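Local coordinates for metallophosphoesterase TT1561-like domain-containing protein (Aquifex aeolicus, PDB 2YVT) that is of unknown function but belongs to the calcineurin-like metallophosphoesterase superfamily, and so probably hydrolyses phosphate esters with the help of bound metal ions, at residues Pro213-Ile217 and Leu247-His252. Sequence-based numbering, arbitrary orientation.
Sequences PEVAI and LDLTQH
Two beta-sheets face each other in this metallophosphoesterase fold, and Val215 and Ile217 on strand 215-218 of one meet Leu247 near the end of strand 243-248 of the other and Leu249 just beyond it. Val215 uses both branches: CG1 points tip to tip at CD2 of Leu247, 3.9 Å away, while CG2 passes across CD2 of Leu249 at 4.1 Å. With CG1 anti to the backbone N (chi1 177°), the valine sends one methyl to each leucine. CD2 of Leu247 also lies 4.3 Å from CD1 of Ile217, and Val8 of the neighbouring strand 7-12 touches both leucines. Toward the surface the contact turns polar. The extended chain of Glu214 brings OE2 to 2.8 Å from His252 NE2 at a poor angle, and its 2.6 Å approach to His252 CE1 leaves the ring's placement doubtful. OE2 is instead salt-bridged to Arg175, which also donates to the carbonyl O of Leu249. With an alanine at Glu214, Arg175 would probably lose its carboxylate partner. Within the turn, Asp248 OD1 accepts from Thr250 N at 2.9 Å, an Asx turn that opens the hairpin into strand 253-258. Such apolar packing between two mixed sheets is typical of the calcineurin-like beta-sandwich.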
ATOM      1  N   PRO A 213     -15.771  -1.709   5.060  1.00 14.44           N
ATOM      2  CA  PRO A 213     -15.068  -2.953   4.771  1.00 14.14           C
ATOM      3  C   PRO A 213     -14.864  -3.778   6.036  1.00 13.30           C
ATOM      4  O   PRO A 213     -14.885  -3.238   7.144  1.00 13.93           O
ATOM      5  CB  PRO A 213     -13.711  -2.480   4.237  1.00 14.53           C
ATOM      6  CG  PRO A 213     -13.517  -1.124   4.818  1.00 13.98           C
ATOM      7  CD  PRO A 213     -14.879  -0.533   5.017  1.00 13.82           C
ATOM      8  N   GLU A 214     -14.675  -5.081   5.873  1.00 12.60           N
ATOM      9  CA  GLU A 214     -14.398  -5.940   7.030  1.00 13.47           C
ATOM     10  C   GLU A 214     -13.025  -5.635   7.622  1.00 13.57           C
ATOM     11  O   GLU A 214     -12.862  -5.561   8.840  1.00 15.73           O
ATOM     12  CB  GLU A 214     -14.449  -7.402   6.621  1.00 14.57           C
ATOM     13  CG  GLU A 214     -14.454  -8.361   7.797  1.00 16.28           C
ATOM     14  CD  GLU A 214     -14.553  -9.801   7.360  1.00 17.60           C
ATOM     15  OE1 GLU A 214     -15.294 -10.080   6.400  1.00 16.95           O
ATOM     16  OE2 GLU A 214     -13.885 -10.654   7.969  1.00 19.14           O
ATOM     17  N   VAL A 215     -12.046  -5.467   6.739  1.00 13.27           N
ATOM     18  CA  VAL A 215     -10.655  -5.258   7.134  1.00 13.40           C
ATOM     19  C   VAL A 215     -10.056  -4.181   6.236  1.00 12.59           C
ATOM     20  O   VAL A 215     -10.367  -4.100   5.039  1.00 13.58           O
ATOM     21  CB  VAL A 215      -9.822  -6.563   6.995  1.00 14.05           C
ATOM     22  CG1 VAL A 215      -8.346  -6.335   7.344  1.00 15.86           C
ATOM     23  CG2 VAL A 215     -10.410  -7.682   7.856  1.00 16.40           C
ATOM     24  N   ALA A 216      -9.226  -3.334   6.828  1.00 10.90           N
ATOM     25  CA  ALA A 216      -8.422  -2.397   6.058  1.00 10.52           C
ATOM     26  C   ALA A 216      -6.957  -2.575   6.439  1.00 10.61           C
ATOM     27  O   ALA A 216      -6.614  -2.564   7.619  1.00 11.64           O
ATOM     28  CB  ALA A 216      -8.880  -0.957   6.297  1.00 11.08           C
ATOM     29  N   ILE A 217      -6.108  -2.765   5.434  1.00  8.37           N
ATOM     30  CA  ILE A 217      -4.662  -2.875   5.642  1.00  8.49           C
ATOM     31  C   ILE A 217      -4.049  -1.568   5.147  1.00  9.17           C
ATOM     32  O   ILE A 217      -4.331  -1.137   4.039  1.00  9.46           O
ATOM     33  CB  ILE A 217      -4.073  -4.087   4.886  1.00  8.00           C
ATOM     34  CG1 ILE A 217      -4.709  -5.392   5.395  1.00 10.55           C
ATOM     35  CG2 ILE A 217      -2.547  -4.109   5.023  1.00  9.95           C
ATOM     36  CD1 ILE A 217      -4.447  -6.612   4.520  1.00 11.46           C
ATOM     37  N   LEU A 247      -2.429 -12.020   9.456  1.00 13.89           N
ATOM     38  CA  LEU A 247      -3.869 -11.999   9.672  1.00 16.17           C
ATOM     39  C   LEU A 247      -4.455 -13.356   9.305  1.00 16.32           C
ATOM     40  O   LEU A 247      -4.075 -13.948   8.302  1.00 17.50           O
ATOM     41  CB  LEU A 247      -4.538 -10.909   8.818  1.00 17.63           C
ATOM     42  CG  LEU A 247      -4.146  -9.421   8.869  1.00 18.74           C
ATOM     43  CD1 LEU A 247      -2.809  -9.117   8.200  1.00 20.39           C
ATOM     44  CD2 LEU A 247      -5.236  -8.597   8.209  1.00 18.80           C
ATOM     45  N   ASP A 248      -5.367 -13.850  10.133  1.00 16.33           N
ATOM     46  CA  ASP A 248      -6.199 -14.974   9.757  1.00 16.45           C
ATOM     47  C   ASP A 248      -7.626 -14.449   9.614  1.00 16.45           C
ATOM     48  O   ASP A 248      -8.277 -14.124  10.605  1.00 16.85           O
ATOM     49  CB  ASP A 248      -6.123 -16.088  10.810  1.00 20.36           C
ATOM     50  CG  ASP A 248      -6.866 -17.341  10.387  1.00 23.77           C
ATOM     51  OD1 ASP A 248      -7.844 -17.220   9.623  1.00 24.60           O
ATOM     52  OD2 ASP A 248      -6.463 -18.457  10.806  1.00 26.28           O
ATOM     53  N   LEU A 249      -8.094 -14.345   8.375  1.00 15.64           N
ATOM     54  CA  LEU A 249      -9.405 -13.761   8.095  1.00 15.95           C
ATOM     55  C   LEU A 249     -10.551 -14.680   8.478  1.00 16.67           C
ATOM     56  O   LEU A 249     -11.687 -14.225   8.633  1.00 18.07           O
ATOM     57  CB  LEU A 249      -9.524 -13.372   6.621  1.00 17.17           C
ATOM     58  CG  LEU A 249      -8.466 -12.400   6.078  1.00 19.33           C
ATOM     59  CD1 LEU A 249      -8.806 -12.023   4.644  1.00 20.41           C
ATOM     60  CD2 LEU A 249      -8.343 -11.165   6.954  1.00 21.26           C
ATOM     61  N   THR A 250     -10.260 -15.971   8.623  1.00 15.89           N
ATOM     62  CA  THR A 250     -11.303 -16.933   8.973  1.00 17.48           C
ATOM     63  C   THR A 250     -11.696 -16.797  10.438  1.00 18.24           C
ATOM     64  O   THR A 250     -12.886 -16.740  10.766  1.00 18.37           O
ATOM     65  CB  THR A 250     -10.871 -18.369   8.650  1.00 17.62           C
ATOM     66  OG1 THR A 250     -10.589 -18.457   7.247  1.00 18.04           O
ATOM     67  CG2 THR A 250     -11.982 -19.369   9.001  1.00 18.94           C
ATOM     68  N   GLN A 251     -10.693 -16.718  11.305  1.00 19.18           N
ATOM     69  CA  GLN A 251     -10.935 -16.606  12.738  1.00 21.41           C
ATOM     70  C   GLN A 251     -10.697 -15.212  13.298  1.00 22.15           C
ATOM     71  O   GLN A 251     -10.814 -15.006  14.504  1.00 23.23           O
ATOM     72  CB  GLN A 251     -10.109 -17.638  13.500  1.00 22.46           C
ATOM     73  CG  GLN A 251     -10.622 -19.054  13.315  1.00 23.94           C
ATOM     74  CD  GLN A 251     -10.191 -19.970  14.430  1.00 23.65           C
ATOM     75  OE1 GLN A 251      -9.055 -20.452  14.447  1.00 24.97           O
ATOM     76  NE2 GLN A 251     -11.098 -20.223  15.376  1.00 21.48           N
ATOM     77  N   HIS A 252     -10.389 -14.256  12.422  1.00 22.73           N
ATOM     78  CA  HIS A 252     -10.093 -12.875  12.828  1.00 25.70           C
ATOM     79  C   HIS A 252      -8.974 -12.796  13.874  1.00 25.55           C
ATOM     80  O   HIS A 252      -9.075 -12.062  14.863  1.00 27.42           O
ATOM     81  CB  HIS A 252     -11.359 -12.136  13.283  1.00 28.28           C
ATOM     82  CG  HIS A 252     -12.153 -11.565  12.152  1.00 31.16           C
ATOM     83  ND1 HIS A 252     -12.923 -12.346  11.317  1.00 32.15           N
ATOM     84  CD2 HIS A 252     -12.290 -10.293  11.708  1.00 32.26           C
ATOM     85  CE1 HIS A 252     -13.505 -11.579  10.413  0.50 32.61           C
ATOM     86  NE2 HIS A 252     -13.131 -10.329  10.623  1.00 32.52           N
TER